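2'-deoxycytidine 5'-triphosphate deaminase (Agrobacterium tumefaciens, PDB 2R9Q) probably catalyses the hydrolytic deamination of dCTP to dUTP with release of ammonia, a step that supplies the precursor for thymidine nucleotides. Local coordinates at residues 258-263 / 314-319; 289-294 / 330-335. One frame throughout, in Å; residues are numbered along the deposited sequence.

Contact 1: 258-263 / 314-319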
loop_
_atom_site.group_PDB
_atom_site.type_symbol
_atom_site.label_atom_id
_atom_site.label_comp_id
_atom_site.label_asym_id
_atom_site.label_seq_id
_atom_site.Cartn_x
_atom_site.Cartn_y
_atom_site.Cartn_z
ATOM N N ASP B 258 8.707 -0.817 -1.185
ATOM C CA ASP B 258 7.906 -1.248 -0.010
ATOM C C ASP B 258 8.574 -2.361 0.831
ATOM O O ASP B 258 8.108 -2.678 1.903
ATOM C CB ASP B 258 6.505 -1.743 -0.422
ATOM C CG ASP B 258 5.733 -0.733 -1.310
ATOM O OD1 ASP B 258 5.159 -1.192 -2.348
ATOM O OD2 ASP B 258 5.706 0.497 -0.976
ATOM N N GLU B 259 9.648 -2.952 0.343
ATOM C CA GLU B 259 10.299 -4.027 1.036
ATOM C C GLU B 259 11.523 -3.582 1.843
ATOM O O GLU B 259 12.041 -2.505 1.698
ATOM C CB GLU B 259 10.680 -5.114 0.037
ATOM C CG GLU B 259 9.518 -5.704 -0.789
ATOM C CD GLU B 259 8.502 -6.497 0.019
ATOM O OE1 GLU B 259 8.885 -7.307 0.905
ATOM O OE2 GLU B 259 7.295 -6.348 -0.260
ATOM N N PHE B 260 11.977 -4.424 2.749
ATOM C CA PHE B 260 13.292 -4.190 3.338
ATOM C C PHE B 260 14.144 -5.422 3.209
ATOM O O PHE B 260 13.646 -6.530 3.215
ATOM C CB PHE B 260 13.164 -3.603 4.761
ATOM C CG PHE B 260 13.388 -4.551 5.869
ATOM C CD1 PHE B 260 14.555 -4.477 6.610
ATOM C CD2 PHE B 260 12.410 -5.464 6.221
ATOM C CE1 PHE B 260 14.783 -5.328 7.633
ATOM C CE2 PHE B 260 12.607 -6.329 7.268
ATOM C CZ PHE B 260 13.796 -6.269 7.989
ATOM N N TYR B 261 15.423 -5.184 3.004
ATOM C CA TYR B 261 16.382 -6.179 2.615
ATOM C C TYR B 261 17.540 -6.193 3.618
ATOM O O TYR B 261 18.073 -5.156 3.971
ATOM C CB TYR B 261 16.910 -5.908 1.191
ATOM C CG TYR B 261 15.862 -5.943 0.092
ATOM C CD1 TYR B 261 15.631 -7.107 -0.629
ATOM C CD2 TYR B 261 15.093 -4.843 -0.194
ATOM C CE1 TYR B 261 14.662 -7.169 -1.603
ATOM C CE2 TYR B 261 14.128 -4.891 -1.168
ATOM C CZ TYR B 261 13.902 -6.067 -1.898
ATOM O OH TYR B 261 12.911 -6.116 -2.932
ATOM N N ILE B 262 17.929 -7.378 4.075
ATOM C CA ILE B 262 19.134 -7.530 4.893
ATOM C C ILE B 262 20.190 -8.126 3.980
ATOM O O ILE B 262 20.058 -9.243 3.490
ATOM C CB ILE B 262 18.936 -8.437 6.154
ATOM C CG1 ILE B 262 17.905 -7.835 7.101
ATOM C CG2 ILE B 262 20.244 -8.635 6.885
ATOM C CD1 ILE B 262 17.374 -8.837 8.120
ATOM N N LEU B 263 21.240 -7.344 3.774
ATOM C CA LEU B 263 22.273 -7.648 2.822
ATOM C C LEU B 263 23.651 -7.497 3.449
ATOM O O LEU B 263 23.797 -7.015 4.581
ATOM C CB LEU B 263 22.116 -6.751 1.583
ATOM C CG LEU B 263 20.827 -6.886 0.766
ATOM C CD1 LEU B 263 20.764 -5.758 -0.238
ATOM C CD2 LEU B 263 20.735 -8.262 0.095
ATOM N N VAL B 314 26.725 -6.263 7.871
ATOM C CA VAL B 314 25.370 -6.596 7.457
ATOM C C VAL B 314 24.627 -5.281 7.336
ATOM O O VAL B 314 24.685 -4.486 8.230
ATOM C CB VAL B 314 24.673 -7.474 8.472
ATOM C CG1 VAL B 314 23.275 -7.836 7.995
ATOM C CG2 VAL B 314 25.519 -8.681 8.774
ATOM N N LEU B 315 23.966 -5.063 6.202
ATOM C CA LEU B 315 23.383 -3.768 5.838
ATOM C C LEU B 315 21.880 -3.901 5.601
ATOM O O LEU B 315 21.431 -4.843 4.963
ATOM C CB LEU B 315 24.036 -3.243 4.539
ATOM C CG LEU B 315 25.571 -3.120 4.505
ATOM C CD1 LEU B 315 26.121 -3.313 3.071
ATOM C CD2 LEU B 315 26.083 -1.812 5.125
ATOM N N GLU B 316 21.104 -2.956 6.117
ATOM C CA GLU B 316 19.702 -2.861 5.739
ATOM C C GLU B 316 19.565 -1.811 4.633
ATOM O O GLU B 316 19.820 -0.641 4.841
ATOM C CB GLU B 316 18.764 -2.583 6.932
ATOM C CG GLU B 316 18.739 -3.683 8.017
ATOM C CD GLU B 316 19.908 -3.568 8.965
ATOM O OE1 GLU B 316 20.168 -2.441 9.428
ATOM O OE2 GLU B 316 20.586 -4.587 9.223
ATOM N N VAL B 317 19.157 -2.264 3.463
ATOM C CA VAL B 317 19.025 -1.428 2.291
ATOM C C VAL B 317 17.557 -1.360 1.881
ATOM O O VAL B 317 16.836 -2.368 1.868
ATOM C CB VAL B 317 19.908 -1.985 1.130
ATOM C CG1 VAL B 317 19.707 -1.228 -0.145
ATOM C CG2 VAL B 317 21.357 -2.060 1.544
ATOM N N ARG B 318 17.125 -0.141 1.611
ATOM C CA ARG B 318 15.817 0.155 1.078
ATOM C C ARG B 318 15.958 1.122 -0.100
ATOM O O ARG B 318 16.791 2.023 -0.095
ATOM C CB ARG B 318 14.938 0.825 2.128
ATOM C CG ARG B 318 14.407 -0.039 3.254
ATOM C CD ARG B 318 13.599 0.889 4.222
ATOM N NE ARG B 318 12.492 0.244 4.934
ATOM C CZ ARG B 318 11.290 -0.039 4.412
ATOM N NH1 ARG B 318 10.381 -0.618 5.178
ATOM N NH2 ARG B 318 10.997 0.230 3.136
ATOM N N SER B 319 15.133 0.907 -1.117
ATOM C CA SER B 319 15.005 1.858 -2.204
ATOM C C SER B 319 13.927 2.867 -1.846
ATOM O O SER B 319 12.961 2.568 -1.119
ATOM C CB SER B 319 14.661 1.182 -3.529
ATOM O OG SER B 319 13.351 0.731 -3.482
HETATM O O HOH W 1 13.638 -1.309 -0.932
#
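L263 and L315 face each other as an antiparallel hydrogen-bonded pair, and around them the two strands pack most tightly. The bond from L263 N to L315 O is 2.8 Å long and nearly straight, at 169°; the return bond from L315 N to L263 O is modelled implausibly short, so its exact length is doubtful. Y261 and V317 form the next hydrogen-bonded pair. There V317 N reaches Y261 O at 3.1 Å, whereas the bond from Y261 N to V317 O is weak, at 3.3 Å.

Apolar and aromatic side chains suit the face shared by these four residues: Y261, L263 and V317 pack against strand 252-255, and L315 against I206 and V291. L263 CD1 lies 4.1 Å from V317 CB, the two side chains crossing at about a right angle. V317 O lies at the edge of the Y261 ring, in its plane, 3.7 Å from Y261 CD2. On the reverse face I262 CG2 meets V314 CG1, modelled unusually close, and E316 turns its CG to the edge of the F260 ring.

Toward D258 the pairing gives way to a loop nearer solvent. Water 1 bridges the segments, accepting from S319 N at 2.7 Å and donating weakly to E259 O. On the other side of the E259 carbonyl, R318 reaches across to the loop. Its CG stands beside the backbone N (chi1 -73°), and the chain runs extended from CG to NE. F260 CB lies over one guanidinium face, 3.9 Å from R318 NE. E259 O is badly angled for a bond to R318 NH2; NH1 instead forms a salt bridge with D120. A backbone zipped by amides thus yields to water and a long cation at its frayed end, which ties this sheet of the C-terminal domain to a residue of the N-terminal domain.

Contact 2: 289-294 / 330-335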
loop_
_atom_site.group_PDB
_atom_site.type_symbol
_atom_site.label_atom_id
_atom_site.label_comp_id
_atom_site.label_asym_id
_atom_site.label_seq_id
_atom_site.Cartn_x
_atom_site.Cartn_y
_atom_site.Cartn_z
ATOM N N PHE B 289 18.586 4.859 -3.324
ATOM C CA PHE B 289 18.476 3.885 -2.267
ATOM C C PHE B 289 19.321 4.361 -1.083
ATOM O O PHE B 289 20.172 5.224 -1.213
ATOM C CB PHE B 289 18.941 2.505 -2.748
ATOM C CG PHE B 289 20.404 2.436 -3.019
ATOM C CD1 PHE B 289 20.903 2.841 -4.226
ATOM C CD2 PHE B 289 21.294 2.013 -2.038
ATOM C CE1 PHE B 289 22.258 2.808 -4.471
ATOM C CE2 PHE B 289 22.639 1.982 -2.273
ATOM C CZ PHE B 289 23.127 2.383 -3.501
ATOM N N ARG B 290 19.083 3.767 0.073
ATOM C CA ARG B 290 19.838 4.101 1.268
ATOM C C ARG B 290 20.113 2.891 2.166
ATOM O O ARG B 290 19.308 1.945 2.236
ATOM C CB ARG B 290 19.068 5.172 2.031
ATOM C CG ARG B 290 19.900 5.831 3.093
ATOM C CD ARG B 290 19.359 7.210 3.536
ATOM N NE ARG B 290 18.066 7.126 4.230
ATOM C CZ ARG B 290 17.887 6.694 5.485
ATOM N NH1 ARG B 290 18.913 6.247 6.225
ATOM N NH2 ARG B 290 16.655 6.692 5.998
ATOM N N VAL B 291 21.261 2.915 2.851
ATOM C CA VAL B 291 21.423 2.080 4.048
ATOM C C VAL B 291 20.610 2.704 5.200
ATOM O O VAL B 291 20.839 3.851 5.614
ATOM C CB VAL B 291 22.895 1.862 4.446
ATOM C CG1 VAL B 291 22.998 1.332 5.883
ATOM C CG2 VAL B 291 23.577 0.886 3.452
ATOM N N HIS B 292 19.625 1.948 5.673
ATOM C CA HIS B 292 18.836 2.318 6.835
ATOM C C HIS B 292 19.439 1.725 8.107
ATOM O O HIS B 292 20.143 0.719 8.051
ATOM C CB HIS B 292 17.383 1.871 6.651
ATOM C CG HIS B 292 16.619 2.756 5.728
ATOM N ND1 HIS B 292 15.581 3.557 6.150
ATOM C CD2 HIS B 292 16.809 3.044 4.419
ATOM C CE1 HIS B 292 15.145 4.273 5.131
ATOM N NE2 HIS B 292 15.859 3.964 4.066
ATOM N N TYR B 293 19.145 2.373 9.232
ATOM C CA TYR B 293 19.553 1.933 10.579
ATOM C C TYR B 293 21.080 1.798 10.739
ATOM O O TYR B 293 21.555 0.996 11.527
ATOM C CB TYR B 293 18.853 0.631 10.981
ATOM C CG TYR B 293 17.423 0.601 10.550
ATOM C CD1 TYR B 293 16.517 1.491 11.085
ATOM C CD2 TYR B 293 16.983 -0.274 9.564
ATOM C CE1 TYR B 293 15.187 1.512 10.675
ATOM C CE2 TYR B 293 15.658 -0.263 9.150
ATOM C CZ TYR B 293 14.758 0.635 9.717
ATOM O OH TYR B 293 13.425 0.648 9.342
ATOM N N ALA B 294 21.813 2.618 9.980
ATOM C CA ALA B 294 23.264 2.759 10.152
ATOM C C ALA B 294 23.507 2.982 11.633
ATOM O O ALA B 294 22.722 3.643 12.323
ATOM C CB ALA B 294 23.842 3.933 9.304
ATOM N N GLN B 330 28.407 -2.212 -6.040
ATOM C CA GLN B 330 27.870 -0.870 -5.817
ATOM C C GLN B 330 28.212 -0.394 -4.405
ATOM O O GLN B 330 27.941 -1.103 -3.420
ATOM C CB GLN B 330 26.371 -0.888 -6.015
ATOM C CG GLN B 330 25.610 0.351 -5.566
ATOM C CD GLN B 330 25.882 1.552 -6.415
ATOM O OE1 GLN B 330 25.717 1.512 -7.619
ATOM N NE2 GLN B 330 26.266 2.647 -5.783
ATOM N N ILE B 331 28.783 0.814 -4.318
ATOM C CA ILE B 331 28.999 1.482 -3.027
ATOM C C ILE B 331 27.704 1.943 -2.343
ATOM O O ILE B 331 26.868 2.605 -2.955
ATOM C CB ILE B 331 29.970 2.678 -3.132
ATOM C CG1 ILE B 331 31.361 2.179 -3.565
ATOM C CG2 ILE B 331 30.045 3.432 -1.789
ATOM C CD1 ILE B 331 32.293 3.278 -4.060
ATOM N N VAL B 332 27.563 1.580 -1.065
ATOM C CA VAL B 332 26.310 1.775 -0.316
ATOM C C VAL B 332 26.451 2.560 0.990
ATOM O O VAL B 332 25.474 3.092 1.527
ATOM C CB VAL B 332 25.581 0.424 -0.062
ATOM C CG1 VAL B 332 25.329 -0.297 -1.400
ATOM C CG2 VAL B 332 26.343 -0.460 0.960
ATOM N N GLY B 333 27.667 2.633 1.488
ATOM C CA GLY B 333 27.967 3.416 2.662
ATOM C C GLY B 333 29.436 3.715 2.885
ATOM O O GLY B 333 30.324 3.284 2.141
ATOM N N ARG B 334 29.671 4.415 3.972
ATOM C CA ARG B 334 30.969 4.909 4.322
ATOM C C ARG B 334 31.175 4.725 5.875
ATOM O O ARG B 334 30.416 5.243 6.696
ATOM C CB ARG B 334 30.979 6.329 3.757
ATOM C CG ARG B 334 31.961 7.300 4.224
ATOM C CD ARG B 334 31.492 8.711 3.762
ATOM N NE ARG B 334 30.274 9.262 4.418
ATOM C CZ ARG B 334 30.260 10.058 5.499
ATOM N NH1 ARG B 334 31.385 10.381 6.130
ATOM N NH2 ARG B 334 29.113 10.519 5.983
ATOM N N LEU B 335 32.140 3.885 6.249
ATOM C CA LEU B 335 32.483 3.656 7.645
ATOM C C LEU B 335 33.468 4.726 8.110
ATOM O O LEU B 335 34.597 4.789 7.639
ATOM C CB LEU B 335 33.061 2.275 7.842
ATOM C CG LEU B 335 33.107 1.687 9.252
ATOM C CD1 LEU B 335 31.703 1.578 9.895
ATOM C CD2 LEU B 335 33.837 0.328 9.223
HETATM O O HOH W 2 23.382 4.646 1.627
#
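The F289 ring presents its edge to segment 330-335: the NE2 of Q330, the carbonyl oxygen of I331 and CB of V332 all lie near its plane, and it also meets the ring of F324 on strand 324-327. F289 and Q330 reach toward each other tip to tip, ring and amide planes turned 77° apart, with F289 CZ 3.8 Å from Q330 CG. Q330 can hold its amide there because NE2 donates to its neighbour's carbonyl, I331 O, at 2.9 Å and nearly straight. That oxygen also sits at the ring's edge, where aromatic C-H groups are weakly positive. The first torsion of F289 sets CG between the backbone N and the carbonyl carbon (chi1 68°). The ring's CE2 lies 3.6 Å from V332 CG1.

The strands lie in two different sheets of a domain assigned to the dUTPase clan, consistent with its jelly-roll-like fold, and cross at -42° with axes 6.7 Å apart. V332 stands in a classic beta bulge: together with G333 it faces L204 on strand 202-205, and the backbone is locally kinked. Its branched side chain serves two neighbours, meeting F289 through CG1 and V291 through CG2, which lies 4.0 Å from V291 CG2.

Because strand 289-292 is outermost in its sheet within this chain, V291 N has no strand partner among these segments. Water 2 takes its place, accepting from V291 N at 3.0 Å and donating to V332 O at 2.6 Å, while V291 CG2 lies 3.5 Å from V332 O.

Both contacts are largely buried, and strands 311-319 and 289-292 are neighbours in one sheet, so the two meet directly: E316 O and R318 O receive probable hydrogen bonds from H292 N and R290 N. Contact 1 lies within that sheet and is held by backbone amides, with charge and water gathered at its looser end. Contact 2 joins its outermost strand in this chain to strand 331-339 of another sheet, and relies on phenyl and valine packing, its polar link being a single water. L315 is common to both: a residue of contact 1, it sends CD1 to V332 CG2 of contact 2, 3.6 Å away.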